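Local atomic coordinates of sensor protein (Shewanella oneidensis, PDB entry 3LIC), a protein that probably senses an extracellular signal through its PDC-fold domain and passes it across the membrane to its own histidine kinase part. Residues Ser21-Arg24 / Leu25-Leu29; Leu104-Ala108 / Asp109-Tyr113; Val260-His263 / Glu264-Ser268; Ile193-Asp197 / Lys198-Leu202. All coordinates share one frame; numbering follows the deposited sequence.

Interaction 1 (Ser21-Arg24 / Leu25-Leu29); sequences SASR and LQFLL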
loop_
_atom_site.group_PDB
_atom_site.type_symbol
_atom_site.label_atom_id
_atom_site.label_comp_id
_atom_site.label_asym_id
_atom_site.label_seq_id
_atom_site.Cartn_x
_atom_site.Cartn_y
_atom_site.Cartn_z
ATOM N N SER A 21 -6.250 11.711 8.205
ATOM C CA SER A 21 -5.288 10.895 7.496
ATOM C C SER A 21 -5.771 9.477 7.164
ATOM O O SER A 21 -5.406 8.945 6.109
ATOM C CB SER A 21 -4.024 10.795 8.303
ATOM O OG SER A 21 -3.310 11.961 8.034
ATOM N N ALA A 22 -6.552 8.864 8.051
ATOM C CA ALA A 22 -7.143 7.552 7.740
ATOM C C ALA A 22 -8.090 7.755 6.558
ATOM O O ALA A 22 -8.315 6.900 5.730
ATOM C CB ALA A 22 -7.943 6.970 8.997
ATOM N N SER A 23 -8.696 8.908 6.535
ATOM C CA SER A 23 -9.616 9.274 5.510
ATOM C C SER A 23 -8.971 9.422 4.128
ATOM O O SER A 23 -9.490 8.916 3.132
ATOM C CB SER A 23 -10.192 10.641 5.895
ATOM O OG SER A 23 -11.530 10.676 5.616
ATOM N N ARG A 24 -7.929 10.220 4.054
ATOM C CA ARG A 24 -7.118 10.368 2.846
ATOM C C ARG A 24 -6.706 8.995 2.343
ATOM O O ARG A 24 -6.790 8.685 1.161
ATOM C CB ARG A 24 -5.848 11.175 3.160
ATOM C CG ARG A 24 -6.146 12.506 3.898
ATOM C CD ARG A 24 -5.057 13.593 3.784
ATOM N NE ARG A 24 -5.667 14.827 4.252
ATOM C CZ ARG A 24 -5.445 15.412 5.425
ATOM N NH1 ARG A 24 -4.534 14.941 6.261
ATOM N NH2 ARG A 24 -6.128 16.505 5.730
ATOM N N LEU A 25 -6.230 8.166 3.269
ATOM C CA LEU A 25 -5.709 6.882 2.899
ATOM C C LEU A 25 -6.878 6.054 2.363
ATOM O O LEU A 25 -6.719 5.389 1.376
ATOM C CB LEU A 25 -4.967 6.168 4.056
ATOM C CG LEU A 25 -4.584 4.688 3.817
ATOM C CD1 LEU A 25 -3.579 4.465 2.740
ATOM C CD2 LEU A 25 -4.103 4.046 5.119
ATOM N N GLN A 26 -8.059 6.120 2.988
ATOM C CA GLN A 26 -9.218 5.399 2.462
ATOM C C GLN A 26 -9.580 5.722 1.002
ATOM O O GLN A 26 -9.799 4.819 0.183
ATOM C CB GLN A 26 -10.461 5.690 3.329
ATOM C CG GLN A 26 -11.699 4.802 2.988
ATOM C CD GLN A 26 -12.983 5.365 3.588
ATOM O OE1 GLN A 26 -12.954 6.216 4.485
ATOM N NE2 GLN A 26 -14.118 4.911 3.076
ATOM N N PHE A 27 -9.679 7.022 0.689
ATOM C CA PHE A 27 -10.001 7.413 -0.652
ATOM C C PHE A 27 -8.873 7.003 -1.665
ATOM O O PHE A 27 -9.173 6.609 -2.770
ATOM C CB PHE A 27 -10.444 8.902 -0.693
ATOM C CG PHE A 27 -11.814 9.110 -0.066
ATOM C CD1 PHE A 27 -12.976 8.664 -0.720
ATOM C CD2 PHE A 27 -11.949 9.738 1.158
ATOM C CE1 PHE A 27 -14.229 8.821 -0.138
ATOM C CE2 PHE A 27 -13.187 9.885 1.742
ATOM C CZ PHE A 27 -14.331 9.413 1.092
ATOM N N LEU A 28 -7.605 7.025 -1.246
ATOM C CA LEU A 28 -6.493 6.624 -2.069
ATOM C C LEU A 28 -6.591 5.139 -2.416
ATOM O O LEU A 28 -6.401 4.756 -3.569
ATOM C CB LEU A 28 -5.193 6.872 -1.311
ATOM C CG LEU A 28 -3.895 6.395 -2.011
ATOM C CD1 LEU A 28 -3.755 7.037 -3.413
ATOM C CD2 LEU A 28 -2.677 6.693 -1.184
ATOM N N LEU A 29 -6.913 4.303 -1.422
ATOM C CA LEU A 29 -6.902 2.847 -1.599
ATOM C C LEU A 29 -8.146 2.428 -2.367
ATOM O O LEU A 29 -8.099 1.560 -3.237
ATOM C CB LEU A 29 -6.843 2.153 -0.209
ATOM C CG LEU A 29 -5.574 2.349 0.668
ATOM C CD1 LEU A 29 -5.753 1.689 2.058
ATOM C CD2 LEU A 29 -4.333 1.774 0.003
#
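Ser21, Ala22, Ser23 and Arg24 offer their carbonyl oxygens to the amides of Leu25, Gln26, Phe27 and Leu28, each four residues further on. Leu25 N lies 3.1 Å from Ser21 O, and Gln26 N lies 2.9 Å from Ala22 O. Phe27 N meets Ser23 O at 3.1 Å with the straightest N-H of the four (167°), while Leu28 N is 3.0 Å from Arg24 O. The carbonyls also carry apolar neighbours: CB of Gln26 rests 3.4 Å from Ser23 O, and the Phe27 ring leans obliquely on the same oxygen, with CD2 at 3.3 Å. Phe27 reaches it because its CG stands opposite its own carbonyl carbon (chi1 -71°), which tips the ring back over the preceding turn. These turns belong to the long helix 2-46, the spine of the PDC sensor domain, at the point where it passes from one antiparallel sheet to the other. Leucines suit the buried side: Leu25 packs on Leu176 and on Val256 of strand 255-261, and Leu28 on Leu172 and on Leu167 of strand 161-168. Polar side chains find partners beyond the two segments. Ser21 OG, short and buried, donates to Leu176 O at the end of helix 172-176; Arg24 NH1 reaches the same oxygen in one of the two conformers of that exposed side chain. Gln26, partly exposed, runs out straight from CG, and its NE2 is bonded to Glu30 OE2 one turn along the helix.

Interaction 2 (Leu104-Ala108 / Asp109-Tyr113); sequences LDIGA and DGYDY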
loop_
_atom_site.group_PDB
_atom_site.type_symbol
_atom_site.label_atom_id
_atom_site.label_comp_id
_atom_site.label_asym_id
_atom_site.label_seq_id
_atom_site.Cartn_x
_atom_site.Cartn_y
_atom_site.Cartn_z
ATOM N N LEU A 104 8.736 -1.990 -18.854
ATOM C CA LEU A 104 9.412 -3.245 -19.122
ATOM C C LEU A 104 8.382 -4.332 -19.129
ATOM O O LEU A 104 7.336 -4.210 -18.462
ATOM C CB LEU A 104 10.518 -3.592 -18.099
ATOM C CG LEU A 104 10.147 -3.958 -16.664
ATOM C CD1 LEU A 104 11.257 -4.800 -15.957
ATOM C CD2 LEU A 104 9.928 -2.653 -15.967
ATOM N N ASP A 105 8.668 -5.365 -19.895
ATOM C CA ASP A 105 7.979 -6.586 -19.762
ATOM C C ASP A 105 8.605 -7.344 -18.577
ATOM O O ASP A 105 9.730 -7.880 -18.678
ATOM C CB ASP A 105 8.079 -7.388 -21.067
ATOM C CG ASP A 105 7.419 -8.711 -20.951
ATOM O OD1 ASP A 105 6.887 -9.026 -19.867
ATOM O OD2 ASP A 105 7.433 -9.476 -21.920
ATOM N N ILE A 106 7.897 -7.379 -17.438
ATOM C CA ILE A 106 8.473 -8.005 -16.252
ATOM C C ILE A 106 8.832 -9.491 -16.537
ATOM O O ILE A 106 9.768 -10.025 -16.011
ATOM C CB ILE A 106 7.483 -7.864 -15.078
ATOM C CG1 ILE A 106 7.378 -6.404 -14.638
ATOM C CG2 ILE A 106 7.860 -8.680 -13.874
ATOM C CD1 ILE A 106 6.424 -6.245 -13.394
ATOM N N GLY A 107 8.098 -10.156 -17.412
ATOM C CA GLY A 107 8.306 -11.579 -17.583
ATOM C C GLY A 107 9.543 -11.853 -18.471
ATOM O O GLY A 107 9.990 -12.975 -18.550
ATOM N N ALA A 108 10.089 -10.830 -19.132
ATOM C CA ALA A 108 11.264 -10.975 -20.006
ATOM C C ALA A 108 12.467 -10.371 -19.303
ATOM O O ALA A 108 13.568 -10.955 -19.320
ATOM C CB ALA A 108 11.025 -10.259 -21.408
ATOM N N ASP A 109 12.278 -9.214 -18.682
ATOM C CA ASP A 109 13.413 -8.455 -18.197
ATOM C C ASP A 109 13.343 -8.110 -16.738
ATOM O O ASP A 109 14.182 -7.321 -16.274
ATOM C CB ASP A 109 13.587 -7.156 -19.001
ATOM C CG ASP A 109 13.671 -7.436 -20.515
ATOM O OD1 ASP A 109 14.188 -8.501 -20.942
ATOM O OD2 ASP A 109 13.178 -6.629 -21.285
ATOM N N GLY A 110 12.345 -8.657 -16.022
ATOM C CA GLY A 110 12.174 -8.210 -14.657
ATOM C C GLY A 110 12.315 -9.376 -13.684
ATOM O O GLY A 110 13.256 -9.425 -12.870
ATOM N N TYR A 111 11.355 -10.291 -13.713
ATOM C CA TYR A 111 11.454 -11.423 -12.822
ATOM C C TYR A 111 10.348 -12.387 -13.131
ATOM O O TYR A 111 9.406 -12.068 -13.870
ATOM C CB TYR A 111 11.475 -11.011 -11.342
ATOM C CG TYR A 111 10.338 -10.094 -10.885
ATOM C CD1 TYR A 111 9.000 -10.561 -10.786
ATOM C CD2 TYR A 111 10.588 -8.773 -10.536
ATOM C CE1 TYR A 111 7.954 -9.720 -10.343
ATOM C CE2 TYR A 111 9.553 -7.946 -10.049
ATOM C CZ TYR A 111 8.238 -8.419 -9.979
ATOM O OH TYR A 111 7.228 -7.573 -9.498
ATOM N N ASP A 112 10.504 -13.599 -12.637
ATOM C CA ASP A 112 9.493 -14.621 -12.872
ATOM C C ASP A 112 8.408 -14.401 -11.845
ATOM O O ASP A 112 8.516 -14.866 -10.689
ATOM C CB ASP A 112 10.113 -15.997 -12.721
ATOM C CG ASP A 112 9.108 -17.090 -12.879
ATOM O OD1 ASP A 112 7.919 -16.821 -13.152
ATOM O OD2 ASP A 112 9.501 -18.236 -12.747
ATOM N N TYR A 113 7.374 -13.656 -12.255
ATOM C CA TYR A 113 6.352 -13.205 -11.318
ATOM C C TYR A 113 5.578 -14.402 -10.756
ATOM O O TYR A 113 4.885 -14.275 -9.751
ATOM C CB TYR A 113 5.437 -12.127 -11.959
ATOM C CG TYR A 113 4.914 -12.515 -13.317
ATOM C CD1 TYR A 113 3.733 -13.250 -13.427
ATOM C CD2 TYR A 113 5.579 -12.139 -14.493
ATOM C CE1 TYR A 113 3.251 -13.620 -14.601
ATOM C CE2 TYR A 113 5.090 -12.531 -15.702
ATOM C CZ TYR A 113 3.938 -13.273 -15.755
ATOM O OH TYR A 113 3.369 -13.656 -16.960
#
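Ile106 lays its CG2 methyl over a face of the Tyr111 ring in a CH-pi contact, 3.8 Å from CG2 to the ring centroid and 14° off the normal. The site is an N-capped helical turn, 106-109, that follows edge strand 101-105 of the six-stranded PDC (Cache) sheet. Asp105 is the N-cap: its OD1 accepts from Gly107 N at 3.0 Å and from Ser91 N, while its backbone O takes both Ala108 N and Asp109 N. One residue on, Ile106 O is gripped twice, by Gly110 N at 2.9 Å and by Tyr111 N at 2.8 Å, so the chain leaves the turn with that carbonyl satisfied. The packed side is aromatic. CG2 of Ile106 also lies 4.2 Å from CD2 of Tyr113, whose ring edge faces Gly107 CA; glycine suits this place because it presents only backbone to the ring. Tyr111 stacks on Trp118 and bonds through OH to Asp138 and Trp120. An ethanediol, probably from the crystallisation liquor, lies near Tyr111 and may mark a pocket. The other side is looser: Ala108 and Asp109 are exposed, where the carboxylate of Asp109 suits solvent and the alanine merely presents little apolar surface. At the strand end, Leu104 meets the backbone of Gly110, its CD1 3.8 Å from Gly110 CA.

Interaction 3 (Val260-His263 / Glu264-Ser268); sequences VPKH and ELFAS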
loop_
_atom_site.group_PDB
_atom_site.type_symbol
_atom_site.label_atom_id
_atom_site.label_comp_id
_atom_site.label_asym_id
_atom_site.label_seq_id
_atom_site.Cartn_x
_atom_site.Cartn_y
_atom_site.Cartn_z
ATOM N N VAL A 260 3.666 11.828 17.865
ATOM C CA VAL A 260 4.666 12.902 17.916
ATOM C C VAL A 260 5.370 12.834 19.281
ATOM O O VAL A 260 4.746 12.516 20.293
ATOM C CB VAL A 260 3.993 14.278 17.721
ATOM C CG1 VAL A 260 5.033 15.445 17.630
ATOM C CG2 VAL A 260 3.053 14.255 16.508
ATOM N N PRO A 261 6.687 13.063 19.313
ATOM C CA PRO A 261 7.307 12.974 20.662
ATOM C C PRO A 261 6.618 13.930 21.620
ATOM O O PRO A 261 6.237 15.030 21.236
ATOM C CB PRO A 261 8.746 13.393 20.439
ATOM C CG PRO A 261 8.997 13.031 18.871
ATOM C CD PRO A 261 7.663 13.286 18.212
ATOM N N LYS A 262 6.408 13.479 22.853
ATOM C CA LYS A 262 5.745 14.302 23.847
ATOM C C LYS A 262 6.447 15.653 24.132
ATOM O O LYS A 262 5.765 16.671 24.290
ATOM C CB LYS A 262 5.588 13.510 25.162
ATOM C CG LYS A 262 4.753 14.270 26.150
ATOM C CD LYS A 262 4.393 13.397 27.348
ATOM C CE LYS A 262 5.538 13.413 28.384
ATOM N NZ LYS A 262 5.354 12.452 29.533
ATOM N N HIS A 263 7.782 15.678 24.250
ATOM C CA HIS A 263 8.532 16.930 24.537
ATOM C C HIS A 263 8.141 18.013 23.551
ATOM O O HIS A 263 7.868 19.172 23.899
ATOM C CB HIS A 263 10.084 16.708 24.521
ATOM C CG HIS A 263 10.654 16.108 23.251
ATOM N ND1 HIS A 263 10.872 16.844 22.098
ATOM C CD2 HIS A 263 11.154 14.868 22.998
ATOM C CE1 HIS A 263 11.429 16.079 21.179
ATOM N NE2 HIS A 263 11.611 14.876 21.696
ATOM N N GLU A 264 8.133 17.591 22.291
ATOM C CA GLU A 264 7.832 18.442 21.149
ATOM C C GLU A 264 6.360 18.846 21.161
ATOM O O GLU A 264 6.040 20.002 20.917
ATOM C CB GLU A 264 8.171 17.701 19.835
ATOM C CG GLU A 264 7.459 18.273 18.643
ATOM C CD GLU A 264 7.767 17.555 17.299
ATOM O OE1 GLU A 264 8.659 16.660 17.228
ATOM O OE2 GLU A 264 7.114 17.951 16.311
ATOM N N LEU A 265 5.452 17.918 21.442
ATOM C CA LEU A 265 4.052 18.351 21.475
ATOM C C LEU A 265 3.841 19.415 22.577
ATOM O O LEU A 265 3.193 20.465 22.316
ATOM C CB LEU A 265 3.066 17.186 21.637
ATOM C CG LEU A 265 2.901 16.277 20.428
ATOM C CD1 LEU A 265 2.053 15.052 20.813
ATOM C CD2 LEU A 265 2.245 17.087 19.285
ATOM N N PHE A 266 4.370 19.139 23.793
ATOM C CA PHE A 266 4.309 20.146 24.894
ATOM C C PHE A 266 5.031 21.462 24.543
ATOM O O PHE A 266 4.460 22.528 24.677
ATOM C CB PHE A 266 4.771 19.571 26.245
ATOM C CG PHE A 266 3.755 18.648 26.877
ATOM C CD1 PHE A 266 3.469 17.409 26.316
ATOM C CD2 PHE A 266 3.044 19.035 28.020
ATOM C CE1 PHE A 266 2.506 16.537 26.893
ATOM C CE2 PHE A 266 2.066 18.149 28.610
ATOM C CZ PHE A 266 1.797 16.920 28.041
ATOM N N ALA A 267 6.261 21.398 24.035
ATOM C CA ALA A 267 6.933 22.658 23.625
ATOM C C ALA A 267 6.056 23.604 22.741
ATOM O O ALA A 267 5.957 24.794 23.089
ATOM C CB ALA A 267 8.290 22.397 22.992
ATOM N N SER A 268 5.432 23.121 21.636
ATOM C CA SER A 268 4.593 24.019 20.791
ATOM C C SER A 268 3.441 24.572 21.570
ATOM O O SER A 268 3.391 25.765 21.818
ATOM C CB SER A 268 3.987 23.380 19.529
ATOM O OG SER A 268 4.950 22.636 18.851
#
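Lys262 extends CG opposite its backbone N (chi1 -173°), while Phe266 holds its ring beside its own N (chi1 -75°), and the two side chains meet one helical turn apart. CG of Lys262 comes to 3.3 Å from CE1 of Phe266, and the lysine then bends at chi3. The ring turns an edge to the carbonyl of the same lysine, with CD1 3.1 Å from Lys262 O. That oxygen also accepts the amide of Phe266 at 2.9 Å in a nearly straight bond (175°). Pro261, the N-cap residue, ends strand 255-261 and starts helix 262-268: proline has no N-H, which costs nothing here because the helix's own i to i+4 bonds do not use that amide, and its O receives Leu265 N at 3.0 Å. Ala267 N bonds in turn to His263 O at 2.7 Å. Val260, the last buried residue of the strand, branches at CB and fits under the first turn, where its CB touches CG of Leu265 at 3.5 Å with the two side chains nearly perpendicular. Its CG1 methyl lies 3.5 Å from CD of Glu264, which crosses it with an extended chain. The strand-helix junction is joined to the N-terminal part of helix 2-46: Leu14 covers Val260 and Leu265, and Phe266 meets Ile6, Leu10 and the ring of Tyr3. Both chain ends probably lead to the membrane. The carboxylate of Glu264 lies against the valine methyl, and the salt bridge of its OE2 with Arg182 would offset the cost of placing charge beside an apolar group.

Interaction 4 (Ile193-Asp197 / Lys198-Leu202); sequences IFHSD and KEKVL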
loop_
_atom_site.group_PDB
_atom_site.type_symbol
_atom_site.label_atom_id
_atom_site.label_comp_id
_atom_site.label_asym_id
_atom_site.label_seq_id
_atom_site.Cartn_x
_atom_site.Cartn_y
_atom_site.Cartn_z
ATOM N N ILE A 193 2.669 -1.509 7.166
ATOM C CA ILE A 193 2.587 -1.083 5.775
ATOM C C ILE A 193 3.571 0.060 5.612
ATOM O O ILE A 193 4.335 0.076 4.689
ATOM C CB ILE A 193 1.208 -0.532 5.467
ATOM C CG1 ILE A 193 0.113 -1.619 5.595
ATOM C CG2 ILE A 193 1.192 0.140 4.106
ATOM C CD1 ILE A 193 0.037 -2.494 4.479
ATOM N N PHE A 194 3.514 1.047 6.486
ATOM C CA PHE A 194 4.385 2.222 6.402
ATOM C C PHE A 194 5.064 2.503 7.747
ATOM O O PHE A 194 4.391 2.504 8.769
ATOM C CB PHE A 194 3.642 3.527 5.982
ATOM C CG PHE A 194 4.596 4.697 5.827
ATOM C CD1 PHE A 194 5.334 4.852 4.663
ATOM C CD2 PHE A 194 4.887 5.522 6.890
ATOM C CE1 PHE A 194 6.267 5.838 4.530
ATOM C CE2 PHE A 194 5.840 6.519 6.756
ATOM C CZ PHE A 194 6.533 6.683 5.559
ATOM N N HIS A 195 6.385 2.724 7.714
ATOM C CA HIS A 195 7.218 3.241 8.814
ATOM C C HIS A 195 8.341 4.062 8.147
ATOM O O HIS A 195 8.868 3.681 7.066
ATOM C CB HIS A 195 7.873 2.087 9.607
ATOM C CG HIS A 195 8.523 2.518 10.888
ATOM N ND1 HIS A 195 7.928 2.339 12.127
ATOM C CD2 HIS A 195 9.688 3.172 11.128
ATOM C CE1 HIS A 195 8.703 2.857 13.071
ATOM N NE2 HIS A 195 9.766 3.380 12.487
ATOM N N SER A 196 8.724 5.171 8.770
ATOM C CA SER A 196 9.917 5.942 8.357
ATOM C C SER A 196 11.120 5.068 8.024
ATOM O O SER A 196 11.760 5.257 7.003
ATOM C CB SER A 196 10.355 6.862 9.499
ATOM O OG SER A 196 9.682 8.079 9.355
ATOM N N ASP A 197 11.459 4.159 8.932
ATOM C CA ASP A 197 12.554 3.235 8.707
ATOM C C ASP A 197 12.154 2.063 7.803
ATOM O O ASP A 197 11.325 1.215 8.177
ATOM C CB ASP A 197 13.078 2.710 10.042
ATOM C CG ASP A 197 14.297 1.828 9.871
ATOM O OD1 ASP A 197 15.012 1.989 8.850
ATOM O OD2 ASP A 197 14.537 0.961 10.736
ATOM N N LYS A 198 12.779 2.009 6.625
ATOM C CA LYS A 198 12.503 0.998 5.602
ATOM C C LYS A 198 12.907 -0.434 5.961
ATOM O O LYS A 198 12.241 -1.397 5.534
ATOM C CB LYS A 198 13.131 1.415 4.266
ATOM C CG LYS A 198 12.653 2.790 3.754
ATOM C CD LYS A 198 11.099 2.948 3.908
ATOM C CE LYS A 198 10.650 4.416 4.066
ATOM N NZ LYS A 198 9.214 4.537 3.824
ATOM N N GLU A 199 13.973 -0.618 6.740
ATOM C CA GLU A 199 14.242 -1.996 7.198
ATOM C C GLU A 199 13.224 -2.474 8.244
ATOM O O GLU A 199 13.028 -3.677 8.397
ATOM C CB GLU A 199 15.691 -2.277 7.638
ATOM C CG GLU A 199 16.440 -1.110 8.274
ATOM C CD GLU A 199 16.921 -0.118 7.220
ATOM O OE1 GLU A 199 17.351 -0.583 6.134
ATOM O OE2 GLU A 199 16.840 1.117 7.457
ATOM N N LYS A 200 12.541 -1.565 8.933
ATOM C CA LYS A 200 11.412 -2.027 9.727
ATOM C C LYS A 200 10.245 -2.580 8.845
ATOM O O LYS A 200 9.720 -3.657 9.106
ATOM C CB LYS A 200 10.960 -0.972 10.752
ATOM C CG LYS A 200 12.027 -0.654 11.831
ATOM C CD LYS A 200 11.541 0.400 12.792
ATOM C CE LYS A 200 12.549 0.674 13.914
ATOM N NZ LYS A 200 13.243 -0.585 14.296
ATOM N N VAL A 201 9.849 -1.859 7.804
ATOM C CA VAL A 201 8.785 -2.345 6.935
ATOM C C VAL A 201 9.073 -3.736 6.400
ATOM O O VAL A 201 8.193 -4.553 6.224
ATOM C CB VAL A 201 8.626 -1.429 5.747
ATOM C CG1 VAL A 201 7.548 -1.944 4.822
ATOM C CG2 VAL A 201 8.327 -0.031 6.224
ATOM N N LEU A 202 10.323 -4.004 6.108
ATOM C CA LEU A 202 10.651 -5.266 5.526
ATOM C C LEU A 202 11.134 -6.280 6.571
ATOM O O LEU A 202 11.875 -7.197 6.224
ATOM C CB LEU A 202 11.711 -5.065 4.430
ATOM C CG LEU A 202 11.309 -5.015 2.958
ATOM C CD1 LEU A 202 9.904 -4.534 2.745
ATOM C CD2 LEU A 202 12.271 -4.149 2.278
#
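Lys200 lies across the face of the His195 ring where edge strand 192-194 of the five-stranded PDC sheet gives way to the short helix 198-201. The strand ends with a classic beta bulge, Ile193 and Phe194 both facing Val185, and Asp197 occupies the N-cap. From its first carbon outwards, Lys200 meets something at each step. CB sits 3.4 Å from Asp197 O, the carbonyl that also takes weak bonds from Lys200 N and Val201 N. CG is 3.2 Å from OD2 of Asp197, whose side chain crosses the lysine at about a right angle. Lys200 CD stands over the imidazole, 3.7 Å from the centroid of the His195 ring and 20° off its normal, an aliphatic CH-pi contact. His195 presents this face because its CG is swung opposite the backbone N (chi1 -169°). CE still lies near both Asp197 OD2 and His195 NE2, and NZ, after a bend at chi4, bonds to Gly208 O; Asp197 OD2 is near NZ but beyond salt-bridge range. A lysine suits the place because its long methylene chain can cover a ring while its charge reaches elsewhere. Asp197 OD1 and Glu199 OE2 stand only 2.5 Å apart, so one of the two acids is probably protonated. Val201, one residue on, puts its CG2 methyl 3.7 Å from His195 N, and Lys198 folds its chain back along the loop. Its NZ has a long, weak ion pair with Asp170, makes a weak bond to His195 O at 3.4 Å and lies obliquely to the Phe194 ring, 3.3 Å from CE1.

Overall arrangement
The four contacts lie in series along one chain. Interaction 1 and interaction 3 both involve helix 2-46, the first lying on it near the join between the two sheets, the other packing against it from the end of the last strand. Interactions 3 and 4 share the five-stranded sheet, whereas interaction 2 follows the end of an edge strand of the six-stranded one; centres of interactions 2 and 3 are about 47 Å apart. Interactions 1, 2 and 4 are partly buried, while interaction 3 is a surface contact. Chemistry follows place: regular helix bonds with leucines in 1, aromatic packing in 2, an apolar cluster edged by charge in 3, and a lysine chain over a histidine face, with acids crowded at a helix start, in 4.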